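Long-range contacts in ribulose-1,5-bisphosphate carboxylase/oxygenase large subunit (PDB 3QFW), which is of unsettled function but belongs to the Rubisco-like proteins, which share the Rubisco large-chain fold and probably carry out a related magnesium-dependent reaction: residues S136-Q141 with S150-L155; D161-D166 with T199-N204; S175-R180 with P203-T208; V250-P255 with A280-N285. One frame throughout, in Å; residues are numbered along the deposited sequence.

Contact 1. Residues S136-Q141 with S150-L155; sequences SALKPQ and SIAHQL
Leu138 sets one methyl, CD2, against helix 145-157. This methyl meets three residues of the helix. It lies 3.8 Å from Ala152 N, so it touches the helix backbone as well as its side chains. Leu138 CD2 is also 3.9 Å from Ala152 CB. Ile151 comes in through its branch methyl. That methyl stands anti to its own backbone N, and Ile151 CG2 lies 3.9 Å from Leu138 CD2. Leu155, one turn after Ile151, brings CD1 to 3.9 Å from the same Leu138 CD2. The CB of Leu138 does not aim at the helix. The far branch makes the contact, from a CG anti to the carbonyl carbon (chi1 -59°).

Leu155 also reaches back to the strand. Both ends of its fork approach one hydroxyl: Leu155 CD1 and CD2 are each 4.0 Å from Ser136 OG. The serine oxygen is anti to its backbone N (chi1 -164°), and its CB points to the helix. Ala137 turns the other way, and its side chain touches Lys164. No hydrogen bond crosses between the two segments.

Strand and helix run nearly antiparallel, at 165°, with their axes 9.1 Å apart at the closest. Ile163 of the next strand and Val184 of helix 177-195 touch Leu138 as well. Past the strand end, Lys139 NZ forms a salt bridge with Glu35 of the second subunit. Strand 133-138 packing on the helix that follows it is the first half of a beta-alpha-beta unit, the repeating element of a TIM barrel.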
loop_
_atom_site.group_PDB
_atom_site.type_symbol
_atom_site.label_atom_id
_atom_site.label_comp_id
_atom_site.label_asym_id
_atom_site.label_seq_id
_atom_site.Cartn_x
_atom_site.Cartn_y
_atom_site.Cartn_z
ATOM N N SER B 136 -0.405 -13.048 22.100
ATOM C CA SER B 136 -1.563 -13.697 21.500
ATOM C C SER B 136 -2.479 -12.666 20.863
ATOM O O SER B 136 -2.407 -11.472 21.173
ATOM C CB SER B 136 -2.347 -14.492 22.541
ATOM O OG SER B 136 -3.240 -15.393 21.913
ATOM N N ALA B 137 -3.345 -13.127 19.970
ATOM C CA ALA B 137 -4.300 -12.230 19.340
ATOM C C ALA B 137 -5.704 -12.510 19.849
ATOM O O ALA B 137 -6.019 -13.632 20.256
ATOM C CB ALA B 137 -4.238 -12.350 17.816
ATOM N N LEU B 138 -6.532 -11.471 19.850
ATOM C CA LEU B 138 -7.942 -11.603 20.176
ATOM C C LEU B 138 -8.726 -11.932 18.905
ATOM O O LEU B 138 -8.781 -11.132 17.974
ATOM C CB LEU B 138 -8.474 -10.308 20.786
ATOM C CG LEU B 138 -7.803 -9.810 22.066
ATOM C CD1 LEU B 138 -8.483 -8.533 22.524
ATOM C CD2 LEU B 138 -7.816 -10.879 23.178
ATOM N N LYS B 139 -9.297 -13.129 18.886
ATOM C CA LYS B 139 -10.084 -13.640 17.774
ATOM C C LYS B 139 -11.178 -14.491 18.388
ATOM O O LYS B 139 -10.988 -15.041 19.481
ATOM C CB LYS B 139 -9.211 -14.522 16.882
ATOM C CG LYS B 139 -7.948 -13.849 16.381
ATOM C CD LYS B 139 -7.132 -14.780 15.502
ATOM C CE LYS B 139 -6.020 -14.017 14.793
ATOM N NZ LYS B 139 -5.185 -14.895 13.922
ATOM N N PRO B 140 -12.316 -14.641 17.689
ATOM C CA PRO B 140 -12.655 -14.103 16.361
ATOM C C PRO B 140 -13.343 -12.733 16.395
ATOM O O PRO B 140 -13.992 -12.391 17.379
ATOM C CB PRO B 140 -13.630 -15.151 15.817
ATOM C CG PRO B 140 -14.340 -15.653 17.043
ATOM C CD PRO B 140 -13.325 -15.605 18.170
ATOM N N GLN B 141 -13.215 -11.970 15.310
ATOM C CA GLN B 141 -13.740 -10.600 15.250
ATOM C C GLN B 141 -15.276 -10.450 15.286
ATOM O O GLN B 141 -15.790 -9.336 15.291
ATOM C CB GLN B 141 -13.181 -9.846 14.028
ATOM C CG GLN B 141 -13.376 -10.537 12.688
ATOM C CD GLN B 141 -13.224 -9.585 11.503
ATOM O OE1 GLN B 141 -12.398 -9.804 10.613
ATOM N NE2 GLN B 141 -14.033 -8.529 11.481
ATOM N N SER B 150 -13.136 -10.756 27.977
ATOM C CA SER B 150 -13.048 -11.988 28.756
ATOM C C SER B 150 -11.863 -12.836 28.298
ATOM O O SER B 150 -11.118 -13.376 29.121
ATOM C CB SER B 150 -14.358 -12.778 28.652
ATOM O OG SER B 150 -14.214 -14.098 29.144
ATOM N N ILE B 151 -11.693 -12.942 26.983
ATOM C CA ILE B 151 -10.567 -13.665 26.401
ATOM C C ILE B 151 -9.243 -13.030 26.797
ATOM O O ILE B 151 -8.319 -13.721 27.247
ATOM C CB ILE B 151 -10.644 -13.690 24.863
ATOM C CG1 ILE B 151 -11.862 -14.491 24.405
ATOM C CG2 ILE B 151 -9.358 -14.267 24.282
ATOM C CD1 ILE B 151 -11.948 -15.870 25.016
ATOM N N ALA B 152 -9.148 -11.715 26.626
ATOM C CA ALA B 152 -7.941 -10.986 27.005
ATOM C C ALA B 152 -7.578 -11.233 28.462
ATOM O O ALA B 152 -6.402 -11.393 28.809
ATOM C CB ALA B 152 -8.115 -9.503 26.764
ATOM N N HIS B 153 -8.595 -11.255 29.315
ATOM C CA HIS B 153 -8.392 -11.457 30.746
ATOM C C HIS B 153 -7.751 -12.821 30.997
ATOM O O HIS B 153 -6.795 -12.948 31.771
ATOM C CB HIS B 153 -9.724 -11.327 31.489
ATOM C CG HIS B 153 -9.590 -11.313 32.984
ATOM N ND1 HIS B 153 -9.211 -10.190 33.690
ATOM C CD2 HIS B 153 -9.798 -12.284 33.906
ATOM C CE1 HIS B 153 -9.192 -10.469 34.983
ATOM N NE2 HIS B 153 -9.540 -11.734 35.138
ATOM N N GLN B 154 -8.277 -13.844 30.332
ATOM C CA GLN B 154 -7.741 -15.187 30.482
ATOM C C GLN B 154 -6.304 -15.264 29.968
ATOM O O GLN B 154 -5.451 -15.867 30.599
ATOM C CB GLN B 154 -8.643 -16.216 29.803
ATOM C CG GLN B 154 -10.032 -16.282 30.423
ATOM C CD GLN B 154 -11.059 -16.935 29.515
ATOM O OE1 GLN B 154 -11.036 -18.147 29.294
ATOM N NE2 GLN B 154 -11.972 -16.128 28.983
ATOM N N LEU B 155 -6.027 -14.627 28.833
ATOM C CA LEU B 155 -4.668 -14.623 28.299
ATOM C C LEU B 155 -3.694 -13.926 29.256
ATOM O O LEU B 155 -2.633 -14.461 29.586
ATOM C CB LEU B 155 -4.642 -13.961 26.914
ATOM C CG LEU B 155 -5.487 -14.707 25.879
ATOM C CD1 LEU B 155 -5.732 -13.846 24.629
ATOM C CD2 LEU B 155 -4.843 -16.038 25.521
#

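Contact 2. Residues D161-D166 with T199-N204; sequences DLIKDD and TLYAPN
Ile163 and Tyr201 pair in two parallel strands of the TIM barrel, the strands of one beta-alpha-beta unit. Four backbone bonds join them. The first is nearly straight, from Leu200 N to Asp161 O at 2.8 Å. Ile163 uses both its polar groups: its N gives to Leu200 O, and its O accepts from Ala202 N. Asp165 N to Ala202 O is the last.

Beyond the ladder, the Asp165 carboxylate takes over. Tyr201 OH donates to Asp165 OD1 at 2.7 Å, on the syn side but tilted out of the carboxylate plane. Ring and carboxylate planes stand 69° apart. Asn204 N reaches Asp165 OD2 at 2.9 Å, from above the carboxylate plane. The Tyr201 ring extends from a CG anti to the backbone N (chi1 173°). Pro203 CD covers one ring face, 3.7 Å above it near the rim. On the other face of the sheet, Leu162 CD1 lies 3.6 Å from Leu200 CB and also touches Ala202 CB.

Arg180 of helix 177-195 forms a salt bridge with Asp165 OD2. Strand 133-138 lies on the far side of strand 162-165. Leu162, Leu200 and Ala202 pack on strand 250-253, while Tyr201 touches helix 177-195.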
loop_
_atom_site.group_PDB
_atom_site.type_symbol
_atom_site.label_atom_id
_atom_site.label_comp_id
_atom_site.label_asym_id
_atom_site.label_seq_id
_atom_site.Cartn_x
_atom_site.Cartn_y
_atom_site.Cartn_z
ATOM N N ASP B 161 2.919 -11.734 27.470
ATOM C CA ASP B 161 3.448 -10.367 27.470
ATOM C C ASP B 161 2.627 -9.335 26.672
ATOM O O ASP B 161 2.443 -8.196 27.124
ATOM C CB ASP B 161 4.900 -10.361 26.990
ATOM C CG ASP B 161 5.791 -11.239 27.839
ATOM O OD1 ASP B 161 5.992 -10.900 29.027
ATOM O OD2 ASP B 161 6.294 -12.261 27.318
ATOM N N LEU B 162 2.141 -9.714 25.489
ATOM C CA LEU B 162 1.389 -8.766 24.662
ATOM C C LEU B 162 0.144 -9.383 24.034
ATOM O O LEU B 162 0.183 -10.465 23.447
ATOM C CB LEU B 162 2.282 -8.099 23.597
ATOM C CG LEU B 162 1.674 -7.030 22.666
ATOM C CD1 LEU B 162 0.641 -6.171 23.377
ATOM C CD2 LEU B 162 2.748 -6.135 22.036
ATOM N N ILE B 163 -0.965 -8.682 24.211
ATOM C CA ILE B 163 -2.236 -9.061 23.635
ATOM C C ILE B 163 -2.564 -8.042 22.559
ATOM O O ILE B 163 -2.600 -6.839 22.813
ATOM C CB ILE B 163 -3.330 -9.087 24.702
ATOM C CG1 ILE B 163 -2.954 -10.112 25.788
ATOM C CG2 ILE B 163 -4.689 -9.389 24.072
ATOM C CD1 ILE B 163 -3.964 -10.248 26.881
ATOM N N LYS B 164 -2.760 -8.537 21.346
ATOM C CA LYS B 164 -3.042 -7.672 20.211
ATOM C C LYS B 164 -4.425 -7.986 19.670
ATOM O O LYS B 164 -4.904 -9.114 19.785
ATOM C CB LYS B 164 -2.000 -7.898 19.109
ATOM C CG LYS B 164 -2.060 -9.303 18.504
ATOM C CD LYS B 164 -0.937 -9.565 17.508
ATOM C CE LYS B 164 -1.177 -8.917 16.155
ATOM N NZ LYS B 164 -2.421 -9.395 15.436
ATOM N N ASP B 165 -5.061 -6.984 19.070
ATOM C CA ASP B 165 -6.270 -7.209 18.297
ATOM C C ASP B 165 -5.954 -8.107 17.113
ATOM O O ASP B 165 -4.848 -8.086 16.571
ATOM C CB ASP B 165 -6.809 -5.891 17.747
ATOM C CG ASP B 165 -7.722 -5.172 18.715
ATOM O OD1 ASP B 165 -8.070 -5.754 19.765
ATOM O OD2 ASP B 165 -8.099 -4.017 18.412
ATOM N N ASP B 166 -6.925 -8.913 16.720
ATOM C CA ASP B 166 -6.942 -9.429 15.366
ATOM C C ASP B 166 -6.676 -8.210 14.475
ATOM O O ASP B 166 -7.160 -7.109 14.752
ATOM C CB ASP B 166 -8.310 -10.040 15.069
ATOM C CG ASP B 166 -8.419 -10.596 13.665
ATOM O OD1 ASP B 166 -8.025 -9.911 12.705
ATOM O OD2 ASP B 166 -8.899 -11.731 13.520
ATOM N N THR B 199 1.328 -7.280 31.458
ATOM C CA THR B 199 0.847 -7.603 30.122
ATOM C C THR B 199 0.391 -6.349 29.383
ATOM O O THR B 199 -0.323 -5.515 29.947
ATOM C CB THR B 199 -0.350 -8.574 30.176
ATOM O OG1 THR B 199 0.083 -9.869 30.600
ATOM C CG2 THR B 199 -1.004 -8.691 28.790
ATOM N N LEU B 200 0.795 -6.223 28.119
ATOM C CA LEU B 200 0.396 -5.084 27.279
ATOM C C LEU B 200 -0.754 -5.424 26.331
ATOM O O LEU B 200 -0.885 -6.562 25.876
ATOM C CB LEU B 200 1.582 -4.595 26.443
ATOM C CG LEU B 200 2.809 -4.016 27.145
ATOM C CD1 LEU B 200 3.994 -4.046 26.200
ATOM C CD2 LEU B 200 2.545 -2.596 27.620
ATOM N N TYR B 201 -1.577 -4.426 26.024
ATOM C CA TYR B 201 -2.621 -4.573 25.004
ATOM C C TYR B 201 -2.401 -3.635 23.815
ATOM O O TYR B 201 -2.212 -2.428 23.986
ATOM C CB TYR B 201 -4.003 -4.355 25.619
ATOM C CG TYR B 201 -5.142 -4.312 24.624
ATOM C CD1 TYR B 201 -5.300 -5.306 23.662
ATOM C CD2 TYR B 201 -6.082 -3.287 24.664
ATOM C CE1 TYR B 201 -6.361 -5.256 22.744
ATOM C CE2 TYR B 201 -7.136 -3.245 23.769
ATOM C CZ TYR B 201 -7.274 -4.228 22.817
ATOM O OH TYR B 201 -8.340 -4.171 21.927
ATOM N N ALA B 202 -2.433 -4.200 22.612
ATOM C CA ALA B 202 -2.225 -3.435 21.386
ATOM C C ALA B 202 -3.472 -3.467 20.485
ATOM O O ALA B 202 -3.642 -4.379 19.685
ATOM C CB ALA B 202 -1.012 -3.972 20.637
ATOM N N PRO B 203 -4.375 -2.495 20.656
ATOM C CA PRO B 203 -5.555 -2.402 19.784
ATOM C C PRO B 203 -5.194 -1.920 18.376
ATOM O O PRO B 203 -4.229 -1.170 18.200
ATOM C CB PRO B 203 -6.433 -1.365 20.490
ATOM C CG PRO B 203 -5.478 -0.574 21.320
ATOM C CD PRO B 203 -4.436 -1.541 21.773
ATOM N N ASN B 204 -5.959 -2.356 17.380
ATOM C CA ASN B 204 -5.652 -2.004 16.001
ATOM C C ASN B 204 -6.278 -0.678 15.608
ATOM O O ASN B 204 -7.504 -0.561 15.557
ATOM C CB ASN B 204 -6.101 -3.104 15.034
ATOM C CG ASN B 204 -5.725 -2.793 13.595
ATOM O OD1 ASN B 204 -4.546 -2.647 13.275
ATOM N ND2 ASN B 204 -6.732 -2.679 12.720
#

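Contact 3. Residues S175-R180 with P203-T208; sequences SPFAER and PNISGT
Phe177 presents the edge of its ring to the Asn204 carbonyl, and the Arg180 guanidinium presents an edge to the same oxygen. Asn204 O is near the ring plane, 3.5 Å from Phe177 CE1. It also lies in the guanidinium plane, 3.7 Å from Arg180 NH2, which is long. Ser175 O is a second atom at the guanidinium edge, 2.7 Å from Arg180 NH1.

Two aliphatic groups meet the phenyl ring obliquely. Pro203 CB is 3.7 Å from Phe177 CE1. Ile205 CG2 is 3.8 Å from Phe177 CZ, and these two side chains lie side by side and point the same way. The CB of Phe177 points to the loop, and CG lies anti to the backbone N (chi1 -176°).

No hydrogen bond crosses the contact. Asn204 O is buried here and has no hydrogen-bond partner in the model. The aromatic C-H edge and the nearby positive charge may partly offset this. The arginine is held from elsewhere: NE forms a salt bridge with Asp165, and NH2 bonds to Ala170 O. The side-chain Asn204 ND2 bonds to Leu169 O.

Phe177 is in the first turn of helix 177-195, just after Pro176 at its N-cap. The loop 203-208 leaves strand 200-202 and leads to helix 209-222, with Thr208 as its N-cap. Gln215 and Ile219 of that helix also touch Phe177. Strand 226-229 borders the loop through backbone bonds of Pro203 and Ile205 with Leu228.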
loop_
_atom_site.group_PDB
_atom_site.type_symbol
_atom_site.label_atom_id
_atom_site.label_comp_id
_atom_site.label_asym_id
_atom_site.label_seq_id
_atom_site.Cartn_x
_atom_site.Cartn_y
_atom_site.Cartn_z
ATOM N N SER B 175 -18.113 -4.226 17.340
ATOM C CA SER B 175 -17.281 -3.948 18.506
ATOM C C SER B 175 -16.435 -2.743 18.161
ATOM O O SER B 175 -15.251 -2.875 17.840
ATOM C CB SER B 175 -16.399 -5.154 18.857
ATOM O OG SER B 175 -15.486 -5.468 17.815
ATOM N N PRO B 176 -17.056 -1.558 18.203
ATOM C CA PRO B 176 -16.435 -0.290 17.814
ATOM C C PRO B 176 -15.138 -0.064 18.578
ATOM O O PRO B 176 -15.046 -0.478 19.720
ATOM C CB PRO B 176 -17.480 0.747 18.232
ATOM C CG PRO B 176 -18.783 0.009 18.168
ATOM C CD PRO B 176 -18.460 -1.382 18.625
ATOM N N PHE B 177 -14.176 0.609 17.956
ATOM C CA PHE B 177 -12.863 0.805 18.562
ATOM C C PHE B 177 -12.944 1.302 19.998
ATOM O O PHE B 177 -12.279 0.756 20.879
ATOM C CB PHE B 177 -11.984 1.760 17.747
ATOM C CG PHE B 177 -10.598 1.896 18.306
ATOM C CD1 PHE B 177 -9.598 1.015 17.925
ATOM C CD2 PHE B 177 -10.309 2.863 19.257
ATOM C CE1 PHE B 177 -8.313 1.110 18.471
ATOM C CE2 PHE B 177 -9.034 2.965 19.802
ATOM C CZ PHE B 177 -8.037 2.090 19.404
ATOM N N ALA B 178 -13.735 2.346 20.231
ATOM C CA ALA B 178 -13.788 2.942 21.569
ATOM C C ALA B 178 -14.250 1.929 22.618
ATOM O O ALA B 178 -13.576 1.713 23.627
ATOM C CB ALA B 178 -14.674 4.176 21.576
ATOM N N GLU B 179 -15.390 1.297 22.362
ATOM C CA GLU B 179 -15.933 0.287 23.261
ATOM C C GLU B 179 -14.981 -0.891 23.481
ATOM O O GLU B 179 -14.825 -1.367 24.606
ATOM C CB GLU B 179 -17.281 -0.225 22.743
ATOM C CG GLU B 179 -18.442 0.737 22.958
ATOM C CD GLU B 179 -18.548 1.806 21.882
ATOM O OE1 GLU B 179 -17.609 1.948 21.066
ATOM O OE2 GLU B 179 -19.586 2.502 21.845
ATOM N N ARG B 180 -14.347 -1.364 22.410
ATOM C CA ARG B 180 -13.421 -2.502 22.510
ATOM C C ARG B 180 -12.174 -2.181 23.339
ATOM O O ARG B 180 -11.750 -2.977 24.193
ATOM C CB ARG B 180 -13.006 -2.980 21.114
ATOM C CG ARG B 180 -11.936 -4.052 21.114
ATOM C CD ARG B 180 -11.680 -4.606 19.716
ATOM N NE ARG B 180 -10.812 -3.762 18.892
ATOM C CZ ARG B 180 -11.242 -2.974 17.913
ATOM N NH1 ARG B 180 -12.541 -2.897 17.643
ATOM N NH2 ARG B 180 -10.380 -2.253 17.204
ATOM N N PRO B 203 -4.375 -2.495 20.656
ATOM C CA PRO B 203 -5.555 -2.402 19.784
ATOM C C PRO B 203 -5.194 -1.920 18.376
ATOM O O PRO B 203 -4.229 -1.170 18.200
ATOM C CB PRO B 203 -6.433 -1.365 20.490
ATOM C CG PRO B 203 -5.478 -0.574 21.320
ATOM C CD PRO B 203 -4.436 -1.541 21.773
ATOM N N ASN B 204 -5.959 -2.356 17.380
ATOM C CA ASN B 204 -5.652 -2.004 16.001
ATOM C C ASN B 204 -6.278 -0.678 15.608
ATOM O O ASN B 204 -7.504 -0.561 15.557
ATOM C CB ASN B 204 -6.101 -3.104 15.034
ATOM C CG ASN B 204 -5.725 -2.793 13.595
ATOM O OD1 ASN B 204 -4.546 -2.647 13.275
ATOM N ND2 ASN B 204 -6.732 -2.679 12.720
ATOM N N ILE B 205 -5.447 0.323 15.338
ATOM C CA ILE B 205 -5.956 1.601 14.830
ATOM C C ILE B 205 -6.018 1.630 13.300
ATOM O O ILE B 205 -5.157 1.060 12.632
ATOM C CB ILE B 205 -5.176 2.806 15.374
ATOM C CG1 ILE B 205 -3.692 2.696 15.014
ATOM C CG2 ILE B 205 -5.353 2.883 16.887
ATOM C CD1 ILE B 205 -2.942 4.000 15.147
ATOM N N SER B 206 -7.031 2.322 12.768
ATOM C CA SER B 206 -7.496 2.130 11.395
ATOM C C SER B 206 -7.967 3.412 10.700
ATOM O O SER B 206 -8.256 4.416 11.351
ATOM C CB SER B 206 -8.695 1.169 11.419
ATOM O OG SER B 206 -8.532 0.139 10.474
ATOM N N GLY B 207 -8.066 3.354 9.373
ATOM C CA GLY B 207 -8.740 4.391 8.599
ATOM C C GLY B 207 -7.839 5.510 8.105
ATOM O O GLY B 207 -6.680 5.278 7.771
ATOM N N THR B 208 -8.375 6.730 8.048
ATOM C CA THR B 208 -7.588 7.897 7.644
ATOM C C THR B 208 -6.720 8.323 8.817
ATOM O O THR B 208 -6.897 7.839 9.931
ATOM C CB THR B 208 -8.476 9.109 7.298
ATOM O OG1 THR B 208 -9.124 9.579 8.487
ATOM C CG2 THR B 208 -9.531 8.760 6.227
#

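Contact 4. Residues V250-P255 with A280-N285; sequences VVVAHP and ATVFPN
Val282 and Pro255 form the tight end of this contact. Pro255 CD lies 3.3 Å from Val282 O, and Pro255 CG is 3.4 Å from it. Val282 also reaches Pro255 CD with its side chain, CB at 4.0 Å, while its methyl CG2 is 3.9 Å from Val252 CG1. The two valine side chains cross obliquely. Val252 CG1 stands anti to its backbone N (chi1 -176°).

The backbones are tightly joined next to this. Ala253 N gives an almost straight bond to Ala280 O at 2.8 Å. Ala253 O accepts from Val282 N at 3.0 Å.

Other parts are looser. The first bond of the ladder, Ala280 N to Val251 O, is longer at 3.2 Å. Past the ladder the chains part, and the CA atoms of Pro255 and Phe283 are 6.4 Å apart. The CB of His254 points away, and its ring touches Val282 CG1 obliquely and loosely. That ring stacks with His167, and ND1 bonds to Ala256 N. Even here there is no solvent side, since every touching residue is buried.

Asn90 and Ile93 of the second subunit pack on His254 and Pro284, respectively. Strands 226-229 and 315-319 flank the pair in the barrel. All hydrogen bonds across the contact are backbone to backbone, and the side chains add mainly apolar packing. The parallel register therefore rests on the main chain and not on polar side chains.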
loop_
_atom_site.group_PDB
_atom_site.type_symbol
_atom_site.label_atom_id
_atom_site.label_comp_id
_atom_site.label_asym_id
_atom_site.label_seq_id
_atom_site.Cartn_x
_atom_site.Cartn_y
_atom_site.Cartn_z
ATOM N N VAL B 250 4.032 1.067 23.005
ATOM C CA VAL B 250 4.715 0.104 22.153
ATOM C C VAL B 250 3.971 0.070 20.811
ATOM O O VAL B 250 2.763 -0.190 20.765
ATOM C CB VAL B 250 4.773 -1.294 22.784
ATOM C CG1 VAL B 250 5.461 -2.270 21.846
ATOM C CG2 VAL B 250 5.512 -1.246 24.142
ATOM N N VAL B 251 4.684 0.353 19.726
ATOM C CA VAL B 251 4.056 0.340 18.398
ATOM C C VAL B 251 4.335 -0.978 17.699
ATOM O O VAL B 251 5.479 -1.273 17.341
ATOM C CB VAL B 251 4.552 1.484 17.520
ATOM C CG1 VAL B 251 3.941 1.369 16.085
ATOM C CG2 VAL B 251 4.204 2.819 18.159
ATOM N N VAL B 252 3.289 -1.772 17.512
ATOM C CA VAL B 252 3.426 -3.091 16.906
ATOM C C VAL B 252 2.958 -2.995 15.457
ATOM O O VAL B 252 1.816 -2.619 15.195
ATOM C CB VAL B 252 2.554 -4.135 17.625
ATOM C CG1 VAL B 252 2.788 -5.518 17.034
ATOM C CG2 VAL B 252 2.818 -4.135 19.145
ATOM N N ALA B 253 3.828 -3.343 14.519
ATOM C CA ALA B 253 3.448 -3.303 13.114
ATOM C C ALA B 253 2.907 -4.655 12.651
ATOM O O ALA B 253 3.376 -5.705 13.095
ATOM C CB ALA B 253 4.622 -2.861 12.254
ATOM N N HIS B 254 1.897 -4.609 11.781
ATOM C CA HIS B 254 1.304 -5.795 11.167
ATOM C C HIS B 254 1.513 -5.749 9.648
ATOM O O HIS B 254 1.490 -4.673 9.045
ATOM C CB HIS B 254 -0.200 -5.850 11.459
ATOM C CG HIS B 254 -0.850 -7.128 11.024
ATOM N ND1 HIS B 254 -1.384 -7.301 9.765
ATOM C CD2 HIS B 254 -1.037 -8.302 11.678
ATOM C CE1 HIS B 254 -1.875 -8.523 9.660
ATOM N NE2 HIS B 254 -1.684 -9.151 10.812
ATOM N N PRO B 255 1.697 -6.917 9.020
ATOM C CA PRO B 255 2.087 -6.909 7.608
ATOM C C PRO B 255 0.928 -6.928 6.591
ATOM O O PRO B 255 1.180 -7.199 5.421
ATOM C CB PRO B 255 2.905 -8.198 7.483
ATOM C CG PRO B 255 2.220 -9.136 8.436
ATOM C CD PRO B 255 1.841 -8.261 9.626
ATOM N N ALA B 280 7.765 -3.537 17.458
ATOM C CA ALA B 280 7.697 -4.962 17.172
ATOM C C ALA B 280 7.130 -5.130 15.777
ATOM O O ALA B 280 6.409 -4.264 15.279
ATOM C CB ALA B 280 6.844 -5.704 18.194
ATOM N N THR B 281 7.462 -6.237 15.134
ATOM C CA THR B 281 6.990 -6.429 13.777
ATOM C C THR B 281 6.529 -7.871 13.552
ATOM O O THR B 281 7.301 -8.831 13.717
ATOM C CB THR B 281 8.034 -5.937 12.735
ATOM O OG1 THR B 281 7.486 -6.049 11.424
ATOM C CG2 THR B 281 9.345 -6.741 12.814
ATOM N N VAL B 282 5.247 -8.002 13.211
ATOM C CA VAL B 282 4.608 -9.298 13.028
ATOM C C VAL B 282 4.875 -9.817 11.612
ATOM O O VAL B 282 4.858 -9.058 10.656
ATOM C CB VAL B 282 3.080 -9.195 13.266
ATOM C CG1 VAL B 282 2.382 -10.529 13.006
ATOM C CG2 VAL B 282 2.788 -8.680 14.673
ATOM N N PHE B 283 5.139 -11.114 11.495
ATOM C CA PHE B 283 5.363 -11.754 10.199
ATOM C C PHE B 283 5.071 -13.241 10.324
ATOM O O PHE B 283 5.228 -13.830 11.411
ATOM C CB PHE B 283 6.803 -11.548 9.715
ATOM C CG PHE B 283 7.850 -12.178 10.612
ATOM C CD1 PHE B 283 8.441 -13.385 10.272
ATOM C CD2 PHE B 283 8.247 -11.544 11.772
ATOM C CE1 PHE B 283 9.418 -13.954 11.090
ATOM C CE2 PHE B 283 9.222 -12.108 12.605
ATOM C CZ PHE B 283 9.798 -13.315 12.259
ATOM N N PRO B 284 4.640 -13.855 9.221
ATOM C CA PRO B 284 4.335 -15.287 9.231
ATOM C C PRO B 284 5.615 -16.104 9.326
ATOM O O PRO B 284 6.547 -15.915 8.540
ATOM C CB PRO B 284 3.616 -15.506 7.890
ATOM C CG PRO B 284 4.052 -14.368 7.025
ATOM C CD PRO B 284 4.291 -13.209 7.936
ATOM N N ASN B 285 5.660 -16.989 10.319
ATOM C CA ASN B 285 6.820 -17.833 10.562
ATOM C C ASN B 285 6.958 -18.803 9.400
ATOM O O ASN B 285 5.991 -19.044 8.672
ATOM C CB ASN B 285 6.613 -18.602 11.878
ATOM C CG ASN B 285 7.863 -19.329 12.349
ATOM O OD1 ASN B 285 8.930 -18.735 12.501
ATOM N ND2 ASN B 285 7.727 -20.626 12.586
#

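In the fold
All four contacts are buried and belong to the barrel, but they differ in place. The centre of contact 4 is about 4 Å from the centre of the chain, that of contact 2 about 15 Å, contact 3 about 19 Å and contact 1 about 21 Å. Contacts 2 and 4 are strand pairs built on backbone bonds; contact 2 adds a carboxylate, contact 4 only apolar side chains. Val252 CG2 packs on Leu162 CD2, joining them. Contacts 1 and 3 involve outer helices and have no hydrogen bond across. Contacts 1 and 2 share one sheet. Contacts 2 and 3 share Pro203 and Asn204, and an Asp165-Arg180 salt bridge links them. Contacts 1, 3 and 4 do not touch one another.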